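Local coordinates for DNA gyrase, B subunit, truncated (Myxococcus xanthus, PDB 3CWV), which probably takes part, as a gyrase B subunit, in the ATP-dependent breakage, passage and rejoining of double-stranded DNA, at residues Cys51-Gly60 and Leu188-Gln196; Val272-Leu280 and Arg288-Val296. All coordinates share one frame; numbering follows the deposited sequence.

Interaction 1 (Cys51-Gly60 and Leu188-Gln196)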
# COMPACT_ATOMS: atom_id res chain seq x y z
N CYS A 51 -7.00 8.69 7.87
CA CYS A 51 -5.84 9.49 7.48
C CYS A 51 -6.09 10.08 6.12
O CYS A 51 -6.39 9.34 5.17
CB CYS A 51 -4.57 8.63 7.46
SG CYS A 51 -3.13 9.60 6.84
N ARG A 52 -5.98 11.40 6.01
CA ARG A 52 -6.22 12.10 4.76
C ARG A 52 -4.95 12.59 4.06
O ARG A 52 -5.01 12.94 2.89
CB ARG A 52 -7.13 13.31 4.99
CG ARG A 52 -8.56 12.90 5.46
CD ARG A 52 -9.37 14.15 5.84
NE ARG A 52 -10.66 13.77 6.43
CZ ARG A 52 -11.32 14.48 7.34
NH1 ARG A 52 -10.81 15.62 7.79
NH2 ARG A 52 -12.48 14.04 7.81
N ASP A 53 -3.84 12.67 4.80
CA ASP A 53 -2.57 13.22 4.26
C ASP A 53 -1.38 12.42 4.79
O ASP A 53 -1.33 12.11 5.98
CB ASP A 53 -2.35 14.69 4.62
CG ASP A 53 -3.55 15.56 4.35
OD1 ASP A 53 -3.58 16.22 3.30
OD2 ASP A 53 -4.48 15.55 5.19
N VAL A 54 -0.44 12.13 3.90
CA VAL A 54 0.81 11.43 4.24
C VAL A 54 1.94 12.16 3.51
O VAL A 54 1.84 12.38 2.29
CB VAL A 54 0.79 9.95 3.72
CG1 VAL A 54 2.14 9.25 4.02
CG2 VAL A 54 -0.35 9.18 4.33
N VAL A 55 2.98 12.53 4.24
CA VAL A 55 4.18 13.16 3.65
C VAL A 55 5.43 12.35 3.99
O VAL A 55 5.74 12.14 5.16
CB VAL A 55 4.39 14.57 4.19
CG1 VAL A 55 5.56 15.27 3.44
CG2 VAL A 55 3.09 15.38 4.03
N LEU A 56 6.16 11.93 2.96
CA LEU A 56 7.41 11.22 3.13
C LEU A 56 8.55 12.16 2.72
O LEU A 56 8.53 12.79 1.64
CB LEU A 56 7.43 9.94 2.28
CG LEU A 56 8.75 9.16 2.34
CD1 LEU A 56 8.91 8.59 3.76
CD2 LEU A 56 8.82 8.03 1.31
N GLU A 57 9.55 12.25 3.57
CA GLU A 57 10.63 13.20 3.35
C GLU A 57 11.96 12.48 3.49
O GLU A 57 12.21 11.78 4.48
CB GLU A 57 10.49 14.31 4.38
CG GLU A 57 11.32 15.52 4.20
CD GLU A 57 10.90 16.59 5.19
OE1 GLU A 57 11.58 16.75 6.23
OE2 GLU A 57 9.87 17.25 4.94
N VAL A 58 12.81 12.63 2.48
CA VAL A 58 14.17 12.09 2.53
C VAL A 58 15.15 13.27 2.62
O VAL A 58 15.03 14.24 1.87
CB VAL A 58 14.49 11.20 1.30
CG1 VAL A 58 15.82 10.47 1.48
CG2 VAL A 58 13.39 10.20 1.09
N GLY A 59 16.06 13.21 3.57
CA GLY A 59 17.03 14.28 3.74
C GLY A 59 18.36 13.84 3.17
O GLY A 59 18.55 12.65 2.88
N GLY A 60 19.27 14.79 3.02
CA GLY A 60 20.63 14.51 2.56
C GLY A 60 21.44 13.69 3.55
O GLY A 60 22.40 13.03 3.17
N LEU A 188 -6.62 9.58 -0.79
CA LEU A 188 -5.49 9.90 0.09
C LEU A 188 -4.50 10.85 -0.63
O LEU A 188 -4.13 10.58 -1.77
CB LEU A 188 -4.74 8.61 0.45
CG LEU A 188 -3.52 8.75 1.38
CD1 LEU A 188 -3.92 9.38 2.72
CD2 LEU A 188 -2.82 7.40 1.59
N ARG A 189 -4.11 11.94 0.03
CA ARG A 189 -3.05 12.84 -0.46
C ARG A 189 -1.68 12.36 0.02
O ARG A 189 -1.44 12.26 1.22
CB ARG A 189 -3.29 14.27 0.03
CG ARG A 189 -4.59 14.84 -0.55
CD ARG A 189 -4.91 16.21 -0.05
NE ARG A 189 -6.10 16.71 -0.73
CZ ARG A 189 -6.11 17.25 -1.96
NH1 ARG A 189 -4.98 17.38 -2.65
NH2 ARG A 189 -7.26 17.66 -2.48
N VAL A 190 -0.80 12.00 -0.92
CA VAL A 190 0.49 11.45 -0.53
C VAL A 190 1.54 12.32 -1.18
O VAL A 190 1.45 12.58 -2.37
CB VAL A 190 0.72 10.03 -1.06
CG1 VAL A 190 2.08 9.52 -0.58
CG2 VAL A 190 -0.39 9.06 -0.60
N SER A 191 2.53 12.78 -0.41
CA SER A 191 3.58 13.64 -0.93
C SER A 191 4.95 13.04 -0.68
O SER A 191 5.19 12.40 0.35
CB SER A 191 3.52 15.02 -0.27
OG SER A 191 2.31 15.68 -0.62
N PHE A 192 5.86 13.26 -1.63
CA PHE A 192 7.24 12.88 -1.46
C PHE A 192 8.09 14.16 -1.53
O PHE A 192 8.07 14.84 -2.53
CB PHE A 192 7.62 11.88 -2.54
CG PHE A 192 9.02 11.42 -2.44
CD1 PHE A 192 9.41 10.57 -1.39
CD2 PHE A 192 9.98 11.83 -3.37
CE1 PHE A 192 10.74 10.13 -1.28
CE2 PHE A 192 11.31 11.40 -3.26
CZ PHE A 192 11.69 10.54 -2.21
N ALA A 193 8.83 14.48 -0.46
CA ALA A 193 9.62 15.69 -0.39
C ALA A 193 11.10 15.36 -0.47
O ALA A 193 11.67 14.72 0.42
CB ALA A 193 9.33 16.46 0.89
N ASP A 194 11.69 15.76 -1.59
CA ASP A 194 13.10 15.58 -1.89
C ASP A 194 13.78 16.89 -1.48
O ASP A 194 13.94 17.80 -2.29
CB ASP A 194 13.20 15.36 -3.40
CG ASP A 194 14.52 14.74 -3.82
OD1 ASP A 194 15.55 15.01 -3.18
OD2 ASP A 194 14.49 14.00 -4.83
N LEU A 195 14.14 16.99 -0.21
CA LEU A 195 14.65 18.25 0.36
C LEU A 195 15.87 18.83 -0.37
O LEU A 195 16.02 20.05 -0.51
CB LEU A 195 14.98 18.05 1.84
CG LEU A 195 13.79 17.67 2.72
CD1 LEU A 195 14.19 17.68 4.20
CD2 LEU A 195 12.62 18.63 2.46
N GLN A 196 16.74 17.94 -0.83
CA GLN A 196 17.92 18.33 -1.58
C GLN A 196 17.56 19.10 -2.87
O GLN A 196 18.08 20.19 -3.12
CB GLN A 196 18.77 17.09 -1.91
CG GLN A 196 19.50 16.51 -0.73
CD GLN A 196 20.80 15.84 -1.13
OE1 GLN A 196 20.81 14.69 -1.58
NE2 GLN A 196 21.91 16.56 -0.97
O HOH W 1 0.40 15.07 1.14
O HOH W 2 16.73 14.61 -0.54

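Interaction 2 (Val272-Leu280 and Arg288-Val296)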
# COMPACT_ATOMS: atom_id res chain seq x y z
N VAL A 272 -11.47 -12.30 -10.99
CA VAL A 272 -11.63 -11.33 -12.06
C VAL A 272 -11.44 -11.99 -13.41
O VAL A 272 -12.24 -11.79 -14.30
CB VAL A 272 -10.67 -10.10 -11.91
CG1 VAL A 272 -10.79 -9.14 -13.15
CG2 VAL A 272 -10.98 -9.33 -10.61
N THR A 273 -10.38 -12.77 -13.56
CA THR A 273 -10.09 -13.32 -14.86
C THR A 273 -11.14 -14.38 -15.24
O THR A 273 -11.52 -14.48 -16.41
CB THR A 273 -8.69 -13.93 -14.94
OG1 THR A 273 -8.60 -15.02 -14.02
CG2 THR A 273 -7.63 -12.87 -14.60
N GLN A 274 -11.62 -15.12 -14.25
CA GLN A 274 -12.67 -16.11 -14.51
C GLN A 274 -13.97 -15.44 -14.93
O GLN A 274 -14.67 -15.92 -15.84
CB GLN A 274 -12.88 -17.03 -13.30
CG GLN A 274 -11.72 -18.04 -13.12
CD GLN A 274 -11.58 -19.02 -14.31
OE1 GLN A 274 -10.67 -18.90 -15.14
NE2 GLN A 274 -12.51 -19.97 -14.39
N ALA A 275 -14.29 -14.32 -14.28
CA ALA A 275 -15.47 -13.53 -14.62
C ALA A 275 -15.39 -12.98 -16.05
O ALA A 275 -16.37 -13.03 -16.79
CB ALA A 275 -15.67 -12.40 -13.61
N LEU A 276 -14.21 -12.49 -16.45
CA LEU A 276 -14.02 -11.91 -17.79
C LEU A 276 -14.01 -12.97 -18.89
O LEU A 276 -14.70 -12.84 -19.91
CB LEU A 276 -12.72 -11.09 -17.85
CG LEU A 276 -12.35 -10.40 -19.18
CD1 LEU A 276 -13.48 -9.52 -19.73
CD2 LEU A 276 -11.08 -9.60 -19.03
N ARG A 277 -13.20 -14.01 -18.70
CA ARG A 277 -13.16 -15.13 -19.64
C ARG A 277 -14.54 -15.75 -19.84
O ARG A 277 -14.87 -16.21 -20.93
CB ARG A 277 -12.19 -16.20 -19.15
CG ARG A 277 -10.73 -15.86 -19.34
CD ARG A 277 -9.87 -17.02 -18.88
NE ARG A 277 -10.18 -18.21 -19.66
CZ ARG A 277 -9.79 -19.45 -19.35
NH1 ARG A 277 -9.06 -19.66 -18.27
NH2 ARG A 277 -10.14 -20.46 -20.13
N GLY A 278 -15.34 -15.75 -18.77
CA GLY A 278 -16.69 -16.27 -18.77
C GLY A 278 -17.72 -15.37 -19.45
O GLY A 278 -18.69 -15.86 -20.04
N ALA A 279 -17.52 -14.06 -19.32
CA ALA A 279 -18.37 -13.09 -19.97
C ALA A 279 -18.15 -13.17 -21.47
O ALA A 279 -19.10 -13.17 -22.24
CB ALA A 279 -18.07 -11.68 -19.46
N LEU A 280 -16.89 -13.28 -21.88
CA LEU A 280 -16.55 -13.42 -23.29
C LEU A 280 -17.10 -14.71 -23.89
O LEU A 280 -17.73 -14.68 -24.94
CB LEU A 280 -15.03 -13.33 -23.50
CG LEU A 280 -14.42 -11.97 -23.13
CD1 LEU A 280 -12.94 -12.04 -23.25
CD2 LEU A 280 -14.99 -10.85 -23.98
N ARG A 288 -15.22 -21.20 -22.15
CA ARG A 288 -14.09 -20.50 -21.52
C ARG A 288 -12.74 -20.86 -22.13
O ARG A 288 -11.85 -20.02 -22.20
CB ARG A 288 -14.04 -20.76 -20.00
CG ARG A 288 -14.92 -19.85 -19.15
CD ARG A 288 -14.42 -19.79 -17.70
NE ARG A 288 -15.14 -18.77 -16.92
CZ ARG A 288 -16.16 -19.02 -16.11
NH1 ARG A 288 -16.60 -20.26 -15.95
NH2 ARG A 288 -16.75 -18.03 -15.46
N GLY A 289 -12.60 -22.12 -22.56
CA GLY A 289 -11.36 -22.59 -23.18
C GLY A 289 -11.04 -21.90 -24.50
O GLY A 289 -9.88 -21.86 -24.93
N ALA A 290 -12.07 -21.34 -25.13
CA ALA A 290 -11.92 -20.56 -26.36
C ALA A 290 -11.22 -19.23 -26.08
O ALA A 290 -10.62 -18.63 -26.98
CB ALA A 290 -13.28 -20.31 -27.00
N PHE A 291 -11.30 -18.79 -24.83
CA PHE A 291 -10.67 -17.55 -24.41
C PHE A 291 -9.63 -17.76 -23.32
O PHE A 291 -9.87 -17.41 -22.16
CB PHE A 291 -11.74 -16.55 -23.96
CG PHE A 291 -12.65 -16.12 -25.07
CD1 PHE A 291 -12.26 -15.11 -25.94
CD2 PHE A 291 -13.87 -16.74 -25.27
CE1 PHE A 291 -13.09 -14.71 -26.99
CE2 PHE A 291 -14.71 -16.35 -26.33
CZ PHE A 291 -14.31 -15.34 -27.18
N PRO A 292 -8.45 -18.30 -23.68
CA PRO A 292 -7.42 -18.47 -22.67
C PRO A 292 -6.95 -17.10 -22.21
O PRO A 292 -7.05 -16.13 -22.97
CB PRO A 292 -6.30 -19.20 -23.42
CG PRO A 292 -6.49 -18.85 -24.83
CD PRO A 292 -7.98 -18.73 -25.01
N TRP A 293 -6.46 -17.01 -20.98
CA TRP A 293 -6.10 -15.73 -20.41
C TRP A 293 -4.96 -15.06 -21.18
O TRP A 293 -4.99 -13.84 -21.38
CB TRP A 293 -5.76 -15.83 -18.91
CG TRP A 293 -5.45 -14.48 -18.37
CD1 TRP A 293 -4.23 -13.99 -18.02
CD2 TRP A 293 -6.38 -13.40 -18.21
NE1 TRP A 293 -4.34 -12.68 -17.63
CE2 TRP A 293 -5.65 -12.29 -17.73
CE3 TRP A 293 -7.76 -13.27 -18.42
CZ2 TRP A 293 -6.25 -11.06 -17.44
CZ3 TRP A 293 -8.36 -12.05 -18.13
CH2 TRP A 293 -7.61 -10.96 -17.65
N ALA A 294 -4.00 -15.85 -21.63
CA ALA A 294 -2.88 -15.34 -22.43
C ALA A 294 -3.33 -14.56 -23.67
O ALA A 294 -2.67 -13.60 -24.07
CB ALA A 294 -1.95 -16.47 -22.83
N ARG A 295 -4.45 -14.98 -24.27
CA ARG A 295 -5.00 -14.29 -25.43
C ARG A 295 -5.79 -13.05 -25.00
O ARG A 295 -5.53 -11.94 -25.48
CB ARG A 295 -5.90 -15.23 -26.26
CG ARG A 295 -5.14 -16.09 -27.27
N VAL A 296 -6.73 -13.25 -24.09
CA VAL A 296 -7.56 -12.17 -23.56
C VAL A 296 -6.69 -11.00 -23.06
O VAL A 296 -7.04 -9.84 -23.26
CB VAL A 296 -8.50 -12.65 -22.44
CG1 VAL A 296 -9.29 -11.49 -21.84
CG2 VAL A 296 -9.45 -13.70 -22.98

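Interaction 1 (Cys51-Gly60 and Leu188-Gln196)
Val54 and Leu56 each bond through both N and O to residues 189-193, giving strands 53-58 and 189-194 a parallel ladder; Arg189 N to Arg52 O opens it and Val58 N to Ala193 O closes it. Its shortest rung is Ala193 N to Leu56 O at 2.7 Å, while Leu56 N meets Ser191 O almost dead straight (179°). Water bridges Val54 O to Ser191 OG. These are neighbouring strands in the sheet of the N-terminal, GHKL-type ATPase region of the GyrB family, and Val54, Leu56, Val190 and Phe192 all point to the face covered by helices 28-47 and 171-184. Phe192 has CG trans to its own N (chi1 -179°), which lays the ring alongside Leu56: CD2 of Leu56 sits at the ring edge, 3.8 Å from Phe192 CD1. Val58 CG2 approaches the same ring obliquely, 3.6 Å from CE1. On the other face, the extended Glu57 crosses Leu195 at about a right angle, its CG 3.6 Å from Leu195 CG, and its OE1 forms a weak, long ion pair with Arg154. Alanine in place of Glu57 would probably uncover the Leu195 methyls and deprive Arg154 of that distant charge.

Interaction 2 (Val272-Leu280 and Arg288-Val296)
Gln274 O is gripped by three N-H groups: Gly278 N from within the helix, and NE and NH2 of Arg288 from across the contact. Arg288 comes side-on with both nitrogens, NH2 at 3.0 Å from Gln274 O, and the oxygen lies near the guanidinium plane although NH2 itself stands above the carbonyl plane. Its extended chain passes over Gly278, where NE comes within 3.5 Å of Gly278 CA; the lack of a side chain there lets the guanidinium lie against the helix. Gln274 bends back at chi2 (-63°) and sets NE2 over one face of that guanidinium.

Arg277 answers in the other direction. A bend at chi3 (60°) turns its guanidinium to the backbone of 288-291, where NH2 donates almost straight to Arg288 O at 2.7 Å. Phe291 N takes the same oxygen from the opposite face of its carbonyl plane, so one bond draws the turn together while the other ties it to the helix. Arg277 NE adds a weak, bent bond to Phe291 O, and Pro292 CA lies over one face of the group.

Apolar contacts continue beside Arg277. Thr273 CG2 makes a CH-pi contact over the six-membered ring of Trp293, 3.5 Å from its centroid, while Leu276 CD2 meets the edge of the indole at CZ3. Leu280 CB stands 3.9 Å above the centre of the Phe291 ring, and Leu280 CD1 meets Val296 CG2 tip to tip.

Pro292 occupies the N-cap position, just ahead of the short helix 293-296. In this S5-type transducer region of the GyrB family, helix 267-284 thus holds the returning chain on one flank, packs through Ala275 and Ala279 against helix 328-345, and rests Val272 and Leu276 on the sheet strands 237-245 and 300-307.

In the fold
From the N terminus, the chain leaves helix 28-47 and runs through strand 53-58 into most of the first sheet; only after helix 171-184 does strand 189-194 come back beside it, so interaction 1 closes a long loop of 127 residues. Strand 199-204 then finishes that sheet, and the chain passes into the second, five-stranded one. Interaction 2 closes a far shorter loop of seven residues, at the turn that leads from helix 267-284 toward strand 300-307. The two loops follow in series, neither enclosing nor crossing the other. Their centres lie 40 Å apart, on opposite sides of the chain's centre: the first joins strands within one sheet, the second ties helix 267-284, which lies on the other sheet, to the turn that follows it.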